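Long-range contacts in beta-N-acetylhexosaminidase (Mycobacterium smegmatis, PDB 4YYF), which probably hydrolyses terminal non-reducing N-acetyl-D-hexosamine residues from N-acetyl-beta-D-hexosaminides, as a member of glycoside hydrolase family 3: residues P200-F205 and V234-L239; V245-G250 and P281-L286; D133-I138 and A186-R191. The protein carries 1 engineered substitution. All blocks are in the same frame, centred on the assembly; numbering follows the deposited sequence.

Interaction 1 of 3, residues P200-F205 and V234-L239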
loop_
_atom_site.group_PDB
_atom_site.type_symbol
_atom_site.label_atom_id
_atom_site.label_comp_id
_atom_site.label_asym_id
_atom_site.label_seq_id
_atom_site.Cartn_x
_atom_site.Cartn_y
_atom_site.Cartn_z
ATOM N N PRO A 200 1.888 8.341 4.006
ATOM C CA PRO A 200 0.567 7.721 4.154
ATOM C C PRO A 200 0.092 7.092 2.840
ATOM O O PRO A 200 0.502 7.524 1.754
ATOM C CB PRO A 200 -0.327 8.894 4.563
ATOM C CG PRO A 200 0.337 10.110 3.987
ATOM C CD PRO A 200 1.810 9.806 3.816
ATOM N N VAL A 201 -0.733 6.050 2.943
ATOM C CA VAL A 201 -1.238 5.354 1.754
ATOM C C VAL A 201 -2.763 5.246 1.843
ATOM O O VAL A 201 -3.282 4.544 2.701
ATOM C CB VAL A 201 -0.634 3.939 1.611
ATOM C CG1 VAL A 201 -1.039 3.320 0.248
ATOM C CG2 VAL A 201 0.910 3.973 1.735
ATOM N N LEU A 202 -3.466 5.950 0.961
ATOM C CA LEU A 202 -4.930 5.909 0.911
ATOM C C LEU A 202 -5.406 4.567 0.343
ATOM O O LEU A 202 -4.932 4.141 -0.707
ATOM C CB LEU A 202 -5.439 7.035 0.011
ATOM C CG LEU A 202 -4.868 8.435 0.258
ATOM C CD1 LEU A 202 -5.355 9.400 -0.821
ATOM C CD2 LEU A 202 -5.278 8.946 1.638
ATOM N N LYS A 203 -6.350 3.902 1.009
ATOM C CA LYS A 203 -6.787 2.567 0.561
ATOM C C LYS A 203 -8.286 2.378 0.854
ATOM O O LYS A 203 -8.811 3.070 1.732
ATOM C CB LYS A 203 -5.931 1.480 1.239
ATOM C CG LYS A 203 -6.180 1.316 2.737
ATOM C CD LYS A 203 -5.055 0.482 3.396
ATOM C CE LYS A 203 -5.411 0.093 4.833
ATOM N NZ LYS A 203 -4.305 -0.690 5.486
ATOM N N HIS A 204 -9.001 1.484 0.155
ATOM C CA HIS A 204 -8.500 0.603 -0.906
ATOM C C HIS A 204 -9.165 0.990 -2.243
ATOM O O HIS A 204 -10.334 0.683 -2.469
ATOM C CB HIS A 204 -8.831 -0.872 -0.583
ATOM C CG HIS A 204 -8.334 -1.346 0.753
ATOM N ND1 HIS A 204 -9.021 -1.109 1.938
ATOM C CD2 HIS A 204 -7.242 -2.064 1.108
ATOM C CE1 HIS A 204 -8.359 -1.636 2.943
ATOM N NE2 HIS A 204 -7.267 -2.230 2.470
ATOM N N PHE A 205 -8.422 1.658 -3.122
ATOM C CA PHE A 205 -8.957 2.213 -4.377
ATOM C C PHE A 205 -9.450 1.125 -5.346
ATOM O O PHE A 205 -8.798 0.091 -5.510
ATOM C CB PHE A 205 -7.851 3.047 -5.040
ATOM C CG PHE A 205 -8.275 3.800 -6.271
ATOM C CD1 PHE A 205 -8.195 3.210 -7.532
ATOM C CD2 PHE A 205 -8.695 5.126 -6.180
ATOM C CE1 PHE A 205 -8.563 3.918 -8.679
ATOM C CE2 PHE A 205 -9.056 5.835 -7.326
ATOM C CZ PHE A 205 -8.986 5.225 -8.578
ATOM N N VAL A 234 -15.140 9.804 -3.861
ATOM C CA VAL A 234 -15.110 11.217 -3.465
ATOM C C VAL A 234 -13.865 11.643 -2.651
ATOM O O VAL A 234 -13.253 12.667 -2.969
ATOM C CB VAL A 234 -16.443 11.658 -2.797
ATOM C CG1 VAL A 234 -16.330 13.057 -2.223
ATOM C CG2 VAL A 234 -17.576 11.593 -3.821
ATOM N N PRO A 235 -13.474 10.864 -1.618
ATOM C CA PRO A 235 -12.295 11.263 -0.833
ATOM C C PRO A 235 -11.002 11.399 -1.654
ATOM O O PRO A 235 -10.195 12.288 -1.373
ATOM C CB PRO A 235 -12.160 10.122 0.192
ATOM C CG PRO A 235 -13.564 9.623 0.368
ATOM C CD PRO A 235 -14.169 9.710 -1.006
ATOM N N TYR A 236 -10.804 10.536 -2.646
ATOM C CA TYR A 236 -9.597 10.602 -3.471
ATOM C C TYR A 236 -9.464 11.922 -4.231
ATOM O O TYR A 236 -8.355 12.365 -4.513
ATOM C CB TYR A 236 -9.541 9.431 -4.460
ATOM C CG TYR A 236 -9.419 8.076 -3.798
ATOM C CD1 TYR A 236 -8.180 7.561 -3.446
ATOM C CD2 TYR A 236 -10.548 7.307 -3.525
ATOM C CE1 TYR A 236 -8.062 6.317 -2.838
ATOM C CE2 TYR A 236 -10.439 6.060 -2.908
ATOM C CZ TYR A 236 -9.191 5.577 -2.575
ATOM O OH TYR A 236 -9.073 4.336 -1.971
ATOM N N ARG A 237 -10.594 12.548 -4.556
ATOM C CA ARG A 237 -10.577 13.777 -5.350
ATOM C C ARG A 237 -9.742 14.878 -4.721
ATOM O O ARG A 237 -9.098 15.638 -5.427
ATOM C CB ARG A 237 -11.984 14.317 -5.572
ATOM C CG ARG A 237 -12.926 13.425 -6.350
ATOM C CD ARG A 237 -14.296 14.074 -6.315
ATOM N NE ARG A 237 -15.361 13.274 -6.912
ATOM C CZ ARG A 237 -16.646 13.620 -6.877
ATOM N NH1 ARG A 237 -17.566 12.853 -7.446
ATOM N NH2 ARG A 237 -17.011 14.740 -6.266
ATOM N N THR A 238 -9.766 14.980 -3.396
ATOM C CA THR A 238 -8.940 15.982 -2.729
ATOM C C THR A 238 -7.680 15.395 -2.089
ATOM O O THR A 238 -6.649 16.054 -2.048
ATOM C CB THR A 238 -9.719 16.817 -1.696
ATOM O OG1 THR A 238 -10.259 15.954 -0.704
ATOM C CG2 THR A 238 -10.854 17.575 -2.365
ATOM N N LEU A 239 -7.755 14.164 -1.601
ATOM C CA LEU A 239 -6.670 13.622 -0.790
ATOM C C LEU A 239 -5.453 13.178 -1.604
ATOM O O LEU A 239 -4.340 13.187 -1.097
ATOM C CB LEU A 239 -7.169 12.481 0.103
ATOM C CG LEU A 239 -8.229 12.898 1.122
ATOM C CD1 LEU A 239 -8.514 11.781 2.111
ATOM C CD2 LEU A 239 -7.772 14.162 1.855
HETATM O O HOH W 1 -11.480 3.536 -0.952
#
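Y236 OH comes up against the backbone of H204 and F205, and the firm polar partner it has there is water 1, at 2.7 Å. The same water also reaches H204 O, but only weakly. Although F205 N lies close to Y236 OH, its angle is too poor for a hydrogen bond, so the hydroxyl is pressed against the chain here without bonding to it directly. This is a strand and a following helix of the TIM barrel of a family 3 glycoside hydrolase: strand 200-203 and helix 234-239 run nearly antiparallel, at 153°, with axes 10.2 Å apart.

Behind the hydroxyl, the Y236 ring and the F205 ring form a T-shaped pair, planes at 89° and centroids 4.9 Å apart. F205 supplies the edge. Its CG is anti to the backbone N (chi1 -174°); the turn of the ring about chi2 then stands CD2 above the centre of the Y236 ring, 3.5 Å from its plane. L202 meets the same tyrosine obliquely, through CB, 3.9 Å from Y236 CE1.

The side chains of K203 and H204 leave the backbone away from the helix. These residues open the sequence KHFPGHG, a signature of the family 3 beta-N-acetylglucosaminidases, and are joined by a cis peptide bond. K203 NZ forms a salt bridge with E106 and a hydrogen bond with F155 O, while H204 ND1 is bonded to D160. The helix packs on L202 of the strand and on F205 just past the corner at H204; the polar ends of K203 and H204 have their partners elsewhere.

Further along the helix the contact is purely apolar. The L202 and L239 side chains cross at about a right angle, and L202 CD1 rests 3.7 Å from L239 CB.

Interaction 2 of 3, residues V245-G250 and P281-L286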
loop_
_atom_site.group_PDB
_atom_site.type_symbol
_atom_site.label_atom_id
_atom_site.label_comp_id
_atom_site.label_asym_id
_atom_site.label_seq_id
_atom_site.Cartn_x
_atom_site.Cartn_y
_atom_site.Cartn_z
ATOM N N VAL A 245 1.919 11.406 -0.828
ATOM C CA VAL A 245 0.858 10.469 -0.528
ATOM C C VAL A 245 0.951 9.359 -1.569
ATOM O O VAL A 245 1.428 9.582 -2.682
ATOM C CB VAL A 245 -0.536 11.171 -0.553
ATOM C CG1 VAL A 245 -0.929 11.565 -1.980
ATOM C CG2 VAL A 245 -1.616 10.287 0.088
ATOM N N ALA A 246 0.533 8.161 -1.189
ATOM C CA ALA A 246 0.480 7.024 -2.097
ATOM C C ALA A 246 -0.942 6.498 -2.088
ATOM O O ALA A 246 -1.745 6.895 -1.257
ATOM C CB ALA A 246 1.460 5.925 -1.682
ATOM N N VAL A 247 -1.255 5.613 -3.027
ATOM C CA VAL A 247 -2.570 4.989 -3.079
ATOM C C VAL A 247 -2.354 3.481 -3.129
ATOM O O VAL A 247 -1.409 3.016 -3.766
ATOM C CB VAL A 247 -3.354 5.454 -4.325
ATOM C CG1 VAL A 247 -4.653 4.612 -4.532
ATOM C CG2 VAL A 247 -3.696 6.958 -4.236
HETATM N N MSE A 248 -3.205 2.724 -2.434
HETATM C CA MSE A 248 -3.227 1.268 -2.572
HETATM C C MSE A 248 -4.510 0.821 -3.274
HETATM O O MSE A 248 -5.611 1.196 -2.870
HETATM C CB MSE A 248 -3.156 0.588 -1.203
HETATM C CG MSE A 248 -3.295 -0.951 -1.262
HETATM SE SE MSE A 248 -3.114 -1.754 0.526
HETATM C CE MSE A 248 -1.210 -1.627 0.672
ATOM N N VAL A 249 -4.363 0.003 -4.313
ATOM C CA VAL A 249 -5.511 -0.517 -5.058
ATOM C C VAL A 249 -5.916 -1.878 -4.494
ATOM O O VAL A 249 -5.063 -2.733 -4.271
ATOM C CB VAL A 249 -5.177 -0.656 -6.557
ATOM C CG1 VAL A 249 -6.346 -1.281 -7.305
ATOM C CG2 VAL A 249 -4.857 0.702 -7.156
ATOM N N GLY A 250 -7.211 -2.082 -4.249
ATOM C CA GLY A 250 -7.676 -3.335 -3.675
ATOM C C GLY A 250 -8.020 -4.367 -4.742
ATOM O O GLY A 250 -7.854 -4.110 -5.934
ATOM N N PRO A 281 -7.756 15.241 -9.909
ATOM C CA PRO A 281 -6.615 15.413 -10.810
ATOM C C PRO A 281 -5.873 14.092 -10.989
ATOM O O PRO A 281 -5.787 13.316 -10.034
ATOM C CB PRO A 281 -5.733 16.424 -10.068
ATOM C CG PRO A 281 -6.183 16.340 -8.629
ATOM C CD PRO A 281 -7.643 16.067 -8.698
ATOM N N GLY A 282 -5.356 13.841 -12.194
ATOM C CA GLY A 282 -4.623 12.617 -12.474
ATOM C C GLY A 282 -3.473 12.442 -11.496
ATOM O O GLY A 282 -2.709 13.381 -11.252
ATOM N N PHE A 283 -3.347 11.242 -10.938
ATOM C CA PHE A 283 -2.393 10.988 -9.861
ATOM C C PHE A 283 -1.082 10.449 -10.409
ATOM O O PHE A 283 -1.069 9.447 -11.127
ATOM C CB PHE A 283 -3.001 9.992 -8.861
ATOM C CG PHE A 283 -2.100 9.660 -7.700
ATOM C CD1 PHE A 283 -1.712 10.646 -6.798
ATOM C CD2 PHE A 283 -1.665 8.358 -7.495
ATOM C CE1 PHE A 283 -0.892 10.341 -5.715
ATOM C CE2 PHE A 283 -0.843 8.039 -6.417
ATOM C CZ PHE A 283 -0.461 9.032 -5.524
ATOM N N GLY A 284 0.021 11.106 -10.056
ATOM C CA GLY A 284 1.328 10.728 -10.563
ATOM C C GLY A 284 2.228 10.087 -9.518
ATOM O O GLY A 284 3.372 9.760 -9.807
ATOM N N GLY A 285 1.713 9.893 -8.309
ATOM C CA GLY A 285 2.505 9.304 -7.248
ATOM C C GLY A 285 2.493 7.787 -7.209
ATOM O O GLY A 285 2.064 7.108 -8.153
ATOM N N LEU A 286 2.976 7.258 -6.090
ATOM C CA LEU A 286 3.220 5.839 -5.931
ATOM C C LEU A 286 1.930 5.065 -5.690
ATOM O O LEU A 286 1.086 5.462 -4.879
ATOM C CB LEU A 286 4.164 5.625 -4.747
ATOM C CG LEU A 286 4.835 4.262 -4.623
ATOM C CD1 LEU A 286 5.747 4.053 -5.824
ATOM C CD2 LEU A 286 5.620 4.171 -3.310
HETATM O O HOH W 2 3.699 9.135 -3.989
#
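V247 N donates to L286 O at 3.0 Å, a nearly straight bond (160° at the hydrogen) that joins strand 246-249 to the loop leading into strand 287-289. The two strands are parallel neighbours in the TIM-barrel sheet, and this bond starts their pairing. One step back, water 2 takes the place of a direct link: it donates to V245 O at 2.7 Å and accepts from L286 N at 2.9 Å. L286 is thus held by its carbonyl directly to V247 and by its N-H, through the water, to V245 just before the strand.

The aromatic part belongs to F283, whose CG lies anti to the backbone N (chi1 -180°), which carries it on toward V245 and V247. Over one face of the ring stands the methyl V247 CG2, in a CH-pi contact 4.1 Å from the centroid and 26° off the normal. Over the opposite face, above the centre, lies G285 N, where the loop folds back under its own phenyl group. V245 O approaches the rim near the ring plane, 3.5 Å from F283 CZ.

Apolar contacts fill in around these. V245 CG1 touches F283 CE1, and A246 CB faces L286 CB. Outside the pair, L273 of helix 267-275 packs on both V247 and F283, while L286 leans on R354 and N355 of helix 345-357. The loop's backbone is also gripped from helix 267-275, since R274 NH1 is hydrogen-bonded to both F283 O and G285 O. Beside its bond to V247, L286 O also lies 3.2 Å from A246 CA.

Interaction 3 of 3, residues D133-I138 and A186-R191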
loop_
_atom_site.group_PDB
_atom_site.type_symbol
_atom_site.label_atom_id
_atom_site.label_comp_id
_atom_site.label_asym_id
_atom_site.label_seq_id
_atom_site.Cartn_x
_atom_site.Cartn_y
_atom_site.Cartn_z
ATOM N N ASP A 133 -9.188 18.107 14.052
ATOM C CA ASP A 133 -7.894 18.624 14.514
ATOM C C ASP A 133 -7.263 17.697 15.543
ATOM O O ASP A 133 -6.036 17.537 15.587
ATOM C CB ASP A 133 -8.027 20.031 15.102
ATOM C CG ASP A 133 -8.300 21.085 14.042
ATOM O OD1 ASP A 133 -8.032 20.816 12.850
ATOM O OD2 ASP A 133 -8.779 22.184 14.406
ATOM N N GLU A 134 -8.107 17.100 16.382
ATOM C CA GLU A 134 -7.643 16.111 17.354
ATOM C C GLU A 134 -7.100 14.864 16.666
ATOM O O GLU A 134 -6.095 14.287 17.107
ATOM C CB GLU A 134 -8.769 15.740 18.326
ATOM C CG GLU A 134 -9.083 16.836 19.322
ATOM C CD GLU A 134 -10.244 16.500 20.229
ATOM O OE1 GLU A 134 -11.277 16.017 19.730
ATOM O OE2 GLU A 134 -10.122 16.720 21.447
ATOM N N VAL A 135 -7.758 14.444 15.587
ATOM C CA VAL A 135 -7.301 13.267 14.839
ATOM C C VAL A 135 -5.956 13.564 14.172
ATOM O O VAL A 135 -5.065 12.705 14.142
ATOM C CB VAL A 135 -8.370 12.771 13.808
ATOM C CG1 VAL A 135 -7.801 11.689 12.900
ATOM C CG2 VAL A 135 -9.601 12.229 14.538
ATOM N N TYR A 136 -5.793 14.789 13.674
ATOM C CA TYR A 136 -4.503 15.202 13.125
ATOM C C TYR A 136 -3.397 15.000 14.168
ATOM O O TYR A 136 -2.356 14.407 13.873
ATOM C CB TYR A 136 -4.527 16.665 12.655
ATOM C CG TYR A 136 -3.135 17.199 12.383
ATOM C CD1 TYR A 136 -2.479 16.903 11.196
ATOM C CD2 TYR A 136 -2.474 17.987 13.320
ATOM C CE1 TYR A 136 -1.195 17.378 10.947
ATOM C CE2 TYR A 136 -1.189 18.464 13.087
ATOM C CZ TYR A 136 -0.557 18.155 11.903
ATOM O OH TYR A 136 0.715 18.629 11.666
ATOM N N GLY A 137 -3.640 15.486 15.379
ATOM C CA GLY A 137 -2.672 15.387 16.464
ATOM C C GLY A 137 -2.375 13.953 16.862
ATOM O O GLY A 137 -1.238 13.610 17.179
ATOM N N ILE A 138 -3.400 13.108 16.857
ATOM C CA ILE A 138 -3.202 11.699 17.175
ATOM C C ILE A 138 -2.308 11.028 16.128
ATOM O O ILE A 138 -1.371 10.295 16.473
ATOM C CB ILE A 138 -4.542 10.966 17.271
ATOM C CG1 ILE A 138 -5.289 11.411 18.529
ATOM C CG2 ILE A 138 -4.324 9.467 17.296
ATOM C CD1 ILE A 138 -6.723 10.885 18.618
ATOM N N ALA A 186 -10.044 11.232 7.390
ATOM C CA ALA A 186 -8.890 10.543 6.805
ATOM C C ALA A 186 -7.855 11.565 6.326
ATOM O O ALA A 186 -6.644 11.331 6.400
ATOM C CB ALA A 186 -9.312 9.639 5.657
ATOM N N GLY A 187 -8.334 12.689 5.809
ATOM C CA GLY A 187 -7.431 13.746 5.376
ATOM C C GLY A 187 -6.560 14.232 6.524
ATOM O O GLY A 187 -5.349 14.448 6.365
ATOM N N ALA A 188 -7.179 14.387 7.687
ATOM C CA ALA A 188 -6.472 14.810 8.886
ATOM C C ALA A 188 -5.477 13.742 9.298
ATOM O O ALA A 188 -4.344 14.058 9.688
ATOM C CB ALA A 188 -7.462 15.094 10.036
ATOM N N TYR A 189 -5.892 12.483 9.205
ATOM C CA TYR A 189 -5.032 11.385 9.625
ATOM C C TYR A 189 -3.818 11.316 8.694
ATOM O O TYR A 189 -2.686 11.123 9.143
ATOM C CB TYR A 189 -5.792 10.035 9.666
ATOM C CG TYR A 189 -5.163 9.039 10.631
ATOM C CD1 TYR A 189 -4.043 8.297 10.265
ATOM C CD2 TYR A 189 -5.669 8.865 11.919
ATOM C CE1 TYR A 189 -3.442 7.399 11.167
ATOM C CE2 TYR A 189 -5.080 7.958 12.820
ATOM C CZ TYR A 189 -3.975 7.237 12.430
ATOM O OH TYR A 189 -3.384 6.353 13.311
ATOM N N ALA A 190 -4.057 11.470 7.396
ATOM C CA ALA A 190 -2.966 11.411 6.418
ATOM C C ALA A 190 -1.998 12.568 6.639
ATOM O O ALA A 190 -0.775 12.401 6.540
ATOM C CB ALA A 190 -3.510 11.412 4.983
ATOM N N ARG A 191 -2.553 13.738 6.961
ATOM C CA ARG A 191 -1.756 14.943 7.143
ATOM C C ARG A 191 -0.840 14.790 8.368
ATOM O O ARG A 191 0.313 15.235 8.353
ATOM C CB ARG A 191 -2.686 16.173 7.251
ATOM C CG ARG A 191 -1.971 17.518 7.254
ATOM C CD ARG A 191 -2.946 18.684 7.033
ATOM N NE ARG A 191 -4.190 18.538 7.797
ATOM C CZ ARG A 191 -4.425 19.100 8.980
ATOM N NH1 ARG A 191 -3.502 19.863 9.561
ATOM N NH2 ARG A 191 -5.595 18.899 9.581
#
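V135 and Y136 meet A188 and Y189 where the two helices press together, their short axes 7.4 Å apart and crossing at -31°. The tight side is built on the small A188: Y136 CA comes within 3.6 Å of A188 O, and A188 CB has Y136 CB as a neighbour at 4.2 Å. Next to it, V135 CG1 reaches the edge of the Y189 ring, 3.7 Å from CD2, the two side chains crossing at about a right angle. Y189 OH goes on to a hydrogen bond with Q120.

The outer side is looser. Here the guanidinium of R191, which is exposed, lies flat on one face of Y136, with planes 3° apart and centres separated by 4.3 Å. NH1 sits toward the rim, 3.5 Å from Y136 CD1. A bend at chi3 (43°) swings NE out of the extended line of the R191 chain. D133 OD1 stays 4.5 Å from R191 NH2, too far for a salt bridge, though its charge may still favour this pose. Y136 OH has its own partner in D195, farther along the second helix.

Parallel helices 132-148 and 179-196, packed side by side with strand 153-154 between them in the chain, are typical of the outer helical layer of a TIM barrel.

Overall arrangement
Interactions 1 and 2 share a sheet: strands 199-205 and 246-249 lie side by side, with L202 O to M248 N at 2.8 Å and F205 N to M248 O at 2.9 Å as probable hydrogen bonds. Their centres are about 8 Å apart. Interaction 3 lies farther out, its centre about 14 Å from that of interaction 1, which it meets where L239 CD2 packs 3.6 Å from G187 CA; it does not touch interaction 2, centres about 19 Å apart. A bound acetate, probably from the crystallisation liquor, lies about 3 Å from the H204 side chain and may mark a pocket. The sodium ion, at A347 and S351, is about 9 Å from the L286 side chain.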